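PDB 2P3E: diaminopimelate decarboxylase from Aquifex aeolicus, which catalyses the pyridoxal 5'-phosphate-dependent decarboxylation of meso-2,6-diaminopimelate to L-lysine, the last step of the diaminopimelate route of lysine biosynthesis. Local coordinates for the interface of chains A and B. Sequence-based numbering; all coordinates share one arbitrary frame. Chains: chain A/B, Diaminopimelate decarboxylase.

Contacts 1 and 2 belong to one dimer interface, their C-alpha centres about 18 Å apart. In both, chain A offers parts of its pyridoxal-binding domain, while the chain B residues come from the 3-10 helix 385-387 and the arginine after it in contact 1 and from the end of strand 289-301 in contact 2. No residue is shared. Contact 1 mixes side-chain charge, a hydroxyl and water; contact 2 joins lysines to backbone carbonyls. Their centres lie about 29 and 35 Å from A:Cys348 of the same chain. In this family both subunits build each active site, so holding the dimer together probably matters for catalysis too.

Contact 1: the interface of chains A and B. Residues chain A 86-87, 110, 112, 115; chain B 386-388.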
loop_
_atom_site.group_PDB
_atom_site.type_symbol
_atom_site.label_atom_id
_atom_site.label_comp_id
_atom_site.label_asym_id
_atom_site.label_seq_id
_atom_site.Cartn_x
_atom_site.Cartn_y
_atom_site.Cartn_z
ATOM N N VAL A 86 -0.318 -4.864 17.461
ATOM C CA VAL A 86 -0.198 -3.403 17.396
ATOM C C VAL A 86 -1.529 -2.718 17.069
ATOM O O VAL A 86 -1.570 -1.500 16.868
ATOM C CB VAL A 86 0.915 -2.940 16.404
ATOM C CG1 VAL A 86 2.289 -3.489 16.823
ATOM C CG2 VAL A 86 0.591 -3.317 14.952
ATOM N N SER A 87 -2.618 -3.491 17.005
ATOM C CA SER A 87 -3.935 -2.904 16.724
ATOM C C SER A 87 -5.060 -3.754 17.281
ATOM O O SER A 87 -4.843 -4.916 17.654
ATOM C CB SER A 87 -4.137 -2.718 15.213
ATOM O OG SER A 87 -4.310 -3.986 14.580
ATOM N N GLY A 110 -0.496 2.840 17.710
ATOM C CA GLY A 110 -1.827 2.623 17.116
ATOM C C GLY A 110 -2.829 2.154 18.159
ATOM O O GLY A 110 -3.195 0.958 18.201
ATOM N N THR A 112 -6.258 3.617 19.739
ATOM C CA THR A 112 -7.477 4.420 19.930
ATOM C C THR A 112 -8.175 4.030 21.227
ATOM O O THR A 112 -7.851 3.003 21.833
ATOM C CB THR A 112 -8.474 4.249 18.760
ATOM O OG1 THR A 112 -8.893 2.880 18.697
ATOM C CG2 THR A 112 -7.842 4.660 17.413
ATOM N N GLU A 115 -9.828 0.516 20.838
ATOM C CA GLU A 115 -8.839 -0.568 20.795
ATOM C C GLU A 115 -8.299 -0.863 22.197
ATOM O O GLU A 115 -8.216 -2.024 22.607
ATOM C CB GLU A 115 -7.669 -0.201 19.860
ATOM C CG GLU A 115 -7.982 -0.271 18.361
ATOM C CD GLU A 115 -6.835 0.275 17.516
ATOM O OE1 GLU A 115 -6.471 1.485 17.662
ATOM O OE2 GLU A 115 -6.313 -0.499 16.695
ATOM N N ASN B 386 -1.232 -3.872 9.295
ATOM C CA ASN B 386 -1.516 -3.881 10.725
ATOM C C ASN B 386 -2.992 -4.202 11.025
ATOM O O ASN B 386 -3.501 -3.864 12.093
ATOM C CB ASN B 386 -1.104 -2.549 11.396
ATOM C CG ASN B 386 0.423 -2.319 11.456
ATOM O OD1 ASN B 386 0.854 -1.353 12.061
ATOM N ND2 ASN B 386 1.230 -3.206 10.854
ATOM N N MET B 387 -3.674 -4.858 10.080
ATOM C CA MET B 387 -5.081 -5.243 10.266
ATOM C C MET B 387 -5.956 -4.015 10.550
ATOM O O MET B 387 -6.867 -4.067 11.377
ATOM C CB MET B 387 -5.216 -6.310 11.376
ATOM C CG MET B 387 -5.033 -7.738 10.902
ATOM S SD MET B 387 -6.341 -8.280 9.753
ATOM C CE MET B 387 -7.770 -8.226 10.844
ATOM N N ARG B 388 -5.680 -2.917 9.847
ATOM C CA ARG B 388 -6.433 -1.692 10.023
ATOM C C ARG B 388 -7.497 -1.548 8.944
ATOM O O ARG B 388 -7.165 -1.457 7.766
ATOM C CB ARG B 388 -5.495 -0.468 10.019
ATOM C CG ARG B 388 -4.450 -0.524 11.138
ATOM C CD ARG B 388 -3.811 0.832 11.452
ATOM N NE ARG B 388 -4.647 1.593 12.387
ATOM C CZ ARG B 388 -4.659 1.482 13.729
ATOM N NH1 ARG B 388 -3.835 0.665 14.400
ATOM N NH2 ARG B 388 -5.516 2.242 14.419
HETATM O O HOH W 1 -1.160 -0.088 13.963
#
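A:Ser87 and A:Glu115 meet B:Asn386 and B:Arg388 in this part of the homodimer interface of a class-II (Orn/Lys/Arg family) decarboxylase, where the pyridoxal-binding domain of chain A faces the 3-10 helix 385-387 of chain B and the arginine that follows it.

A short hydrogen bond runs from the hydroxyl OG of A:Ser87 to the main-chain O of B:Asn386, 2.6 Å away. It arrives nearly end-on to the carbonyl, with a C=O...OG angle of 160°. With chi1 at 71°, OG sits between the serine's own backbone N and carbonyl carbon and points at chain B.

Charge pairing is looser. NH2 of B:Arg388 lies 3.5 Å from OE1 of A:Glu115, a salt bridge whose hydrogen bond is weak. The two side chains meet at about a right angle and the guanidinium and carboxylate planes are turned 74° apart, which rules out a flat, two-pronged pairing. The carboxylate is steadied from behind by A:Thr112, the N-cap just before helix 113-121, which forms a capping box with A:Glu115: its backbone N gives OE1 a nearly straight bond of 3.0 Å, and its hydroxyl OG1 bonds the same oxygen from the opposite face of the carboxylate plane. With A:Glu115 cut back to an alanine, the B:Arg388 guanidinium would probably lose its acidic mate and be freer to turn, and the A:Thr112 N-H and hydroxyl would lose their shared acceptor.

Water 1 ties the other guanidinium branch, NH1, into the seam. The water oxygen stands 2.8 Å from NH1 of B:Arg388. The same water oxygen is 3.0 Å from the amide oxygen OD1 of B:Asn386, and it reaches back to the main-chain O of A:Val86 at 3.3 Å.

Apolar contact is slight: methyl CG2 of A:Val86 rests against the B:Asn386 amide, 3.6 Å from its CG.

Contact 2: the interface of chains A and B. Residues chain A 156, 174-177; chain B 299, 301.
This is a polar, lysine-to-backbone interface within the homodimer: two lysines at the end of strand 289-301 of chain B reach into the loop A:Ser174-A:Gly177 and fasten it to the partner subunit. Both leave their strand with CG opposite the backbone N (chi1 160° for B:Lys299, -164° for B:Lys301) and stay extended beyond it, which carries each terminal amine, NZ, to the loop on a long, nearly straight arm.

The acceptors alternate along the loop. NZ of B:Lys299 bonds the main-chain O of A:Lys175 and the main-chain O of A:Gly177, each at 2.8 Å. NZ of B:Lys301 takes the other two, A:Ser174 and A:Phe176: it is 2.6 Å from O of A:Phe176, approaching well toward the end of that carbonyl, and 2.8 Å from O of A:Ser174, which it meets from above the carbonyl plane. Carbonyl oxygens thus gather round each amine, and their partial charges are likely to favour the ammonium form.

Beside the tip of B:Lys301, A:Asn156 at the end of strand 149-156 crosses the lysine at about a right angle. ND2 of A:Asn156 bonds O of A:Phe176 at 3.1 Å and is likely to steady the carbonyl that B:Lys301 grips. On the same chain, the aliphatic stem of A:Lys175 covers one face of the A:Phe176 ring, with CG 3.8 Å above the ring plane, over its centre.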
loop_
_atom_site.group_PDB
_atom_site.type_symbol
_atom_site.label_atom_id
_atom_site.label_comp_id
_atom_site.label_asym_id
_atom_site.label_seq_id
_atom_site.Cartn_x
_atom_site.Cartn_y
_atom_site.Cartn_z
ATOM N N ASN A 156 14.507 2.667 24.774
ATOM C CA ASN A 156 15.499 2.582 23.707
ATOM C C ASN A 156 16.887 2.587 24.331
ATOM O O ASN A 156 17.354 3.637 24.758
ATOM C CB ASN A 156 15.371 3.780 22.753
ATOM C CG ASN A 156 13.956 3.937 22.181
ATOM O OD1 ASN A 156 13.262 2.944 21.914
ATOM N ND2 ASN A 156 13.532 5.188 21.981
ATOM N N SER A 174 11.604 6.186 15.750
ATOM C CA SER A 174 11.813 7.606 16.100
ATOM C C SER A 174 10.603 8.202 16.806
ATOM O O SER A 174 10.782 8.923 17.779
ATOM C CB SER A 174 12.258 8.447 14.898
ATOM O OG SER A 174 12.578 9.798 15.249
ATOM N N LYS A 175 9.380 7.886 16.351
ATOM C CA LYS A 175 8.191 8.154 17.179
ATOM C C LYS A 175 8.112 7.177 18.363
ATOM O O LYS A 175 7.312 7.379 19.282
ATOM C CB LYS A 175 6.874 8.129 16.362
ATOM C CG LYS A 175 6.542 6.795 15.682
ATOM C CD LYS A 175 5.329 6.924 14.760
ATOM C CE LYS A 175 4.971 5.589 14.103
ATOM N NZ LYS A 175 3.777 5.683 13.190
ATOM N N PHE A 176 8.950 6.132 18.333
ATOM C CA PHE A 176 8.860 5.027 19.302
ATOM C C PHE A 176 9.763 5.144 20.531
ATOM O O PHE A 176 10.859 5.705 20.464
ATOM C CB PHE A 176 9.128 3.677 18.629
ATOM C CG PHE A 176 8.180 3.355 17.506
ATOM C CD1 PHE A 176 6.862 3.011 17.766
ATOM C CD2 PHE A 176 8.616 3.401 16.185
ATOM C CE1 PHE A 176 5.978 2.716 16.717
ATOM C CE2 PHE A 176 7.745 3.100 15.133
ATOM C CZ PHE A 176 6.425 2.760 15.401
ATOM N N GLY A 177 9.276 4.590 21.643
ATOM C CA GLY A 177 10.045 4.421 22.873
ATOM C C GLY A 177 10.492 5.690 23.578
ATOM O O GLY A 177 10.197 6.805 23.140
ATOM N N LYS B 299 3.480 13.490 22.220
ATOM C CA LYS B 299 4.668 12.873 22.793
ATOM C C LYS B 299 5.890 13.714 22.411
ATOM O O LYS B 299 6.097 14.024 21.227
ATOM C CB LYS B 299 4.824 11.443 22.252
ATOM C CG LYS B 299 6.202 10.865 22.362
ATOM C CD LYS B 299 6.232 9.414 21.982
ATOM C CE LYS B 299 7.579 8.806 22.359
ATOM N NZ LYS B 299 7.628 7.333 22.028
ATOM N N LYS B 301 10.077 13.779 22.474
ATOM C CA LYS B 301 11.195 12.883 22.551
ATOM C C LYS B 301 12.412 13.718 22.182
ATOM O O LYS B 301 12.607 14.061 21.017
ATOM C CB LYS B 301 10.969 11.713 21.588
ATOM C CG LYS B 301 11.833 10.531 21.818
ATOM C CD LYS B 301 11.469 9.405 20.872
ATOM C CE LYS B 301 12.653 8.491 20.704
ATOM N NZ LYS B 301 12.462 7.583 19.554
#